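Local coordinates for nisin biosynthesis protein nisC (Lactococcus lactis subsp. lactis, PDB 2G0D) that catalyses the zinc-dependent cyclisation that forms the thioether (lanthionine) rings of the lantibiotic nisin, at residues Ile4-Trp15 / Thr370-Ile380. Numbering follows the deposited sequence.
Sequences IKRNVEKIIAQW and TGFLEGISGCI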
loop_
_atom_site.group_PDB
_atom_site.type_symbol
_atom_site.label_atom_id
_atom_site.label_comp_id
_atom_site.label_asym_id
_atom_site.label_seq_id
_atom_site.Cartn_x
_atom_site.Cartn_y
_atom_site.Cartn_z
ATOM N N ILE A 4 -7.177 8.825 22.233
ATOM C CA ILE A 4 -5.940 8.575 21.477
ATOM C C ILE A 4 -4.731 8.567 22.422
ATOM O O ILE A 4 -3.954 7.629 22.413
ATOM C CB ILE A 4 -5.751 9.528 20.254
ATOM C CG1 ILE A 4 -6.798 9.167 19.186
ATOM C CG2 ILE A 4 -4.324 9.432 19.687
ATOM C CD1 ILE A 4 -6.580 9.727 17.825
ATOM N N LYS A 5 -4.610 9.587 23.268
ATOM C CA LYS A 5 -3.480 9.672 24.189
ATOM C C LYS A 5 -3.340 8.402 25.065
ATOM O O LYS A 5 -2.275 7.800 25.117
ATOM C CB LYS A 5 -3.592 10.924 25.059
ATOM C CG LYS A 5 -2.320 11.293 25.783
ATOM C CD LYS A 5 -2.643 12.314 26.812
ATOM C CE LYS A 5 -1.464 13.141 27.151
ATOM N NZ LYS A 5 -1.703 13.853 28.457
ATOM N N ARG A 6 -4.416 8.007 25.747
ATOM C CA ARG A 6 -4.404 6.769 26.542
ATOM C C ARG A 6 -3.938 5.534 25.754
ATOM O O ARG A 6 -3.076 4.766 26.200
ATOM C CB ARG A 6 -5.785 6.503 27.110
ATOM C CG ARG A 6 -5.823 5.353 28.124
ATOM C CD ARG A 6 -7.126 5.328 28.898
ATOM N NE ARG A 6 -8.235 4.897 28.045
ATOM C CZ ARG A 6 -9.105 5.722 27.464
ATOM N NH1 ARG A 6 -9.012 7.045 27.646
ATOM N NH2 ARG A 6 -10.070 5.222 26.699
ATOM N N ASN A 7 -4.523 5.337 24.586
ATOM C CA ASN A 7 -4.134 4.220 23.734
ATOM C C ASN A 7 -2.679 4.252 23.246
ATOM O O ASN A 7 -2.012 3.219 23.211
ATOM C CB ASN A 7 -5.121 4.095 22.579
ATOM C CG ASN A 7 -6.395 3.427 23.021
ATOM O OD1 ASN A 7 -6.444 2.199 23.101
ATOM N ND2 ASN A 7 -7.409 4.224 23.397
ATOM N N VAL A 8 -2.195 5.436 22.887
ATOM C CA VAL A 8 -0.828 5.571 22.437
ATOM C C VAL A 8 0.118 5.164 23.581
ATOM O O VAL A 8 1.073 4.406 23.376
ATOM C CB VAL A 8 -0.549 6.986 21.947
ATOM C CG1 VAL A 8 0.951 7.188 21.700
ATOM C CG2 VAL A 8 -1.342 7.256 20.663
ATOM N N GLU A 9 -0.194 5.647 24.782
ATOM C CA GLU A 9 0.601 5.364 25.972
ATOM C C GLU A 9 0.760 3.876 26.230
ATOM O O GLU A 9 1.854 3.422 26.532
ATOM C CB GLU A 9 0.023 6.088 27.195
ATOM C CG GLU A 9 0.426 7.571 27.232
ATOM C CD GLU A 9 -0.369 8.406 28.237
ATOM O OE1 GLU A 9 -1.255 7.854 28.931
ATOM O OE2 GLU A 9 -0.104 9.632 28.330
ATOM N N LYS A 10 -0.324 3.125 26.081
ATOM C CA LYS A 10 -0.253 1.689 26.255
ATOM C C LYS A 10 0.595 1.041 25.166
ATOM O O LYS A 10 1.371 0.121 25.464
ATOM C CB LYS A 10 -1.648 1.045 26.430
ATOM C CG LYS A 10 -2.273 0.385 25.207
ATOM C CD LYS A 10 -3.626 -0.311 25.569
ATOM C CE LYS A 10 -3.466 -1.821 25.833
ATOM N NZ LYS A 10 -4.777 -2.524 26.101
ATOM N N ILE A 11 0.476 1.539 23.921
ATOM C CA ILE A 11 1.276 1.022 22.809
ATOM C C ILE A 11 2.752 1.268 23.076
ATOM O O ILE A 11 3.588 0.387 22.836
ATOM C CB ILE A 11 0.876 1.620 21.424
ATOM C CG1 ILE A 11 -0.555 1.234 21.038
ATOM C CG2 ILE A 11 1.847 1.169 20.324
ATOM C CD1 ILE A 11 -1.171 2.151 19.961
ATOM N N ILE A 12 3.077 2.456 23.577
ATOM C CA ILE A 12 4.462 2.757 23.909
ATOM C C ILE A 12 4.995 1.795 24.989
ATOM O O ILE A 12 6.106 1.280 24.854
ATOM C CB ILE A 12 4.667 4.230 24.352
ATOM C CG1 ILE A 12 4.352 5.198 23.200
ATOM C CG2 ILE A 12 6.118 4.440 24.834
ATOM C CD1 ILE A 12 4.080 6.628 23.653
ATOM N N ALA A 13 4.193 1.547 26.031
ATOM C CA ALA A 13 4.536 0.582 27.100
ATOM C C ALA A 13 4.791 -0.843 26.573
ATOM O O ALA A 13 5.693 -1.534 27.040
ATOM C CB ALA A 13 3.440 0.558 28.182
ATOM N N GLN A 14 4.004 -1.271 25.596
ATOM C CA GLN A 14 4.194 -2.570 24.970
ATOM C C GLN A 14 5.540 -2.625 24.240
ATOM O O GLN A 14 6.296 -3.611 24.354
ATOM C CB GLN A 14 3.033 -2.880 24.012
ATOM C CG GLN A 14 1.692 -3.057 24.743
ATOM C CD GLN A 14 0.534 -3.420 23.823
ATOM O OE1 GLN A 14 0.567 -4.450 23.138
ATOM N NE2 GLN A 14 -0.507 -2.582 23.816
ATOM N N TRP A 15 5.864 -1.551 23.531
ATOM C CA TRP A 15 7.098 -1.526 22.772
ATOM C C TRP A 15 8.334 -1.204 23.592
ATOM O O TRP A 15 9.420 -1.631 23.238
ATOM C CB TRP A 15 6.959 -0.649 21.516
ATOM C CG TRP A 15 6.178 -1.371 20.480
ATOM C CD1 TRP A 15 4.854 -1.216 20.192
ATOM C CD2 TRP A 15 6.656 -2.424 19.636
ATOM N NE1 TRP A 15 4.482 -2.087 19.200
ATOM C CE2 TRP A 15 5.573 -2.841 18.838
ATOM C CE3 TRP A 15 7.906 -3.060 19.478
ATOM C CZ2 TRP A 15 5.695 -3.867 17.876
ATOM C CZ3 TRP A 15 8.027 -4.070 18.519
ATOM C CH2 TRP A 15 6.926 -4.459 17.731
ATOM N N THR A 370 -0.602 -4.438 17.558
ATOM C CA THR A 370 -0.496 -2.993 17.648
ATOM C C THR A 370 -0.023 -2.351 16.364
ATOM O O THR A 370 0.013 -1.141 16.282
ATOM C CB THR A 370 0.487 -2.554 18.758
ATOM O OG1 THR A 370 1.807 -3.046 18.453
ATOM C CG2 THR A 370 0.019 -3.050 20.117
ATOM N N GLY A 371 0.323 -3.173 15.375
ATOM C CA GLY A 371 1.014 -2.726 14.175
ATOM C C GLY A 371 0.153 -2.016 13.134
ATOM O O GLY A 371 -1.082 -1.908 13.256
ATOM N N PHE A 372 0.826 -1.565 12.083
ATOM C CA PHE A 372 0.236 -0.647 11.136
ATOM C C PHE A 372 -0.843 -1.292 10.303
ATOM O O PHE A 372 -1.985 -0.798 10.236
ATOM C CB PHE A 372 1.319 -0.094 10.212
ATOM C CG PHE A 372 0.766 0.668 9.047
ATOM C CD1 PHE A 372 0.078 1.868 9.251
ATOM C CD2 PHE A 372 0.915 0.178 7.739
ATOM C CE1 PHE A 372 -0.449 2.567 8.155
ATOM C CE2 PHE A 372 0.379 0.847 6.671
ATOM C CZ PHE A 372 -0.290 2.052 6.869
ATOM N N LEU A 373 -0.489 -2.419 9.682
ATOM C CA LEU A 373 -1.292 -2.934 8.602
ATOM C C LEU A 373 -2.621 -3.506 9.109
ATOM O O LEU A 373 -3.688 -3.289 8.510
ATOM C CB LEU A 373 -0.475 -3.953 7.768
ATOM C CG LEU A 373 -1.108 -4.476 6.479
ATOM C CD1 LEU A 373 -1.545 -3.350 5.526
ATOM C CD2 LEU A 373 -0.189 -5.483 5.749
ATOM N N GLU A 374 -2.553 -4.238 10.212
ATOM C CA GLU A 374 -3.749 -4.871 10.761
ATOM C C GLU A 374 -4.086 -4.376 12.149
ATOM O O GLU A 374 -5.203 -4.595 12.634
ATOM C CB GLU A 374 -3.583 -6.399 10.777
ATOM C CG GLU A 374 -3.402 -6.951 9.366
ATOM C CD GLU A 374 -3.785 -8.408 9.234
ATOM O OE1 GLU A 374 -3.995 -9.063 10.259
ATOM O OE2 GLU A 374 -3.888 -8.899 8.094
ATOM N N GLY A 375 -3.115 -3.712 12.776
ATOM C CA GLY A 375 -3.169 -3.464 14.215
ATOM C C GLY A 375 -3.781 -2.118 14.532
ATOM O O GLY A 375 -4.142 -1.347 13.623
ATOM N N ILE A 376 -3.913 -1.842 15.821
ATOM C CA ILE A 376 -4.524 -0.597 16.269
ATOM C C ILE A 376 -3.820 0.698 15.806
ATOM O O ILE A 376 -4.494 1.686 15.542
ATOM C CB ILE A 376 -4.742 -0.581 17.789
ATOM C CG1 ILE A 376 -5.677 0.591 18.169
ATOM C CG2 ILE A 376 -3.399 -0.562 18.553
ATOM C CD1 ILE A 376 -6.453 0.377 19.457
ATOM N N SER A 377 -2.486 0.703 15.705
ATOM C CA SER A 377 -1.770 1.939 15.349
ATOM C C SER A 377 -2.106 2.455 13.937
ATOM O O SER A 377 -2.027 3.642 13.664
ATOM C CB SER A 377 -0.260 1.784 15.519
ATOM O OG SER A 377 0.240 0.896 14.540
ATOM N N GLY A 378 -2.500 1.566 13.040
ATOM C CA GLY A 378 -2.958 2.011 11.727
ATOM C C GLY A 378 -4.234 2.822 11.850
ATOM O O GLY A 378 -4.385 3.876 11.216
ATOM N N CYS A 379 -5.158 2.308 12.664
ATOM C CA CYS A 379 -6.422 2.973 12.947
ATOM C C CYS A 379 -6.194 4.363 13.580
ATOM O O CYS A 379 -6.829 5.340 13.192
ATOM C CB CYS A 379 -7.264 2.083 13.866
ATOM S SG CYS A 379 -8.907 2.690 14.266
ATOM N N ILE A 380 -5.300 4.428 14.559
ATOM C CA ILE A 380 -4.927 5.680 15.222
ATOM C C ILE A 380 -4.361 6.675 14.204
ATOM O O ILE A 380 -4.679 7.854 14.270
ATOM C CB ILE A 380 -3.925 5.443 16.392
ATOM C CG1 ILE A 380 -4.644 4.719 17.531
ATOM C CG2 ILE A 380 -3.300 6.748 16.881
ATOM C CD1 ILE A 380 -3.726 4.040 18.570
#
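Ile-380 enters helix 4-15 as a knob, seated in the hole formed by Ile-4, Asn-7, Val-8 and Ile-11. Its two branches divide the work: CG2 passes alongside Ile-4, 4.0 Å from that residue's CG2, while CD1 meets CD1 of Ile-11 end-on at 3.5 Å, tighter than usual for two methyls. Ile-11 CD1 also lies 3.8 Å from Ile-376 CG2, so this methyl is gripped by both isoleucines. Leu-361 of helix 357-362 packs on Ile-376 and Ile-380. At the other end the contact becomes polar. The indole NE1 of Trp-15 donates to OG1 of Thr-370 over 2.9 Å at an N-H...O angle of 155°, the oxygen lying near the ring edge, a little tilted from its plane. With chi1 at 62°, Thr-370 points OG1 at Trp-15, while its CG2 makes a van der Waals contact with Gln-14 OE1, 3.4 Å away and crossing obliquely on the looser, partly exposed margin. The carbonyl O of Thr-370 accepts from both N and OG of Ser-377, tying the loop residue to the first turn of helix 376-387. The axes of helices 4-15 and 376-380 run roughly antiparallel, at 145°, packing the outer, N-terminal helix against the inner, last one: the outer-on-inner pairing of the LanC alpha/alpha toroid.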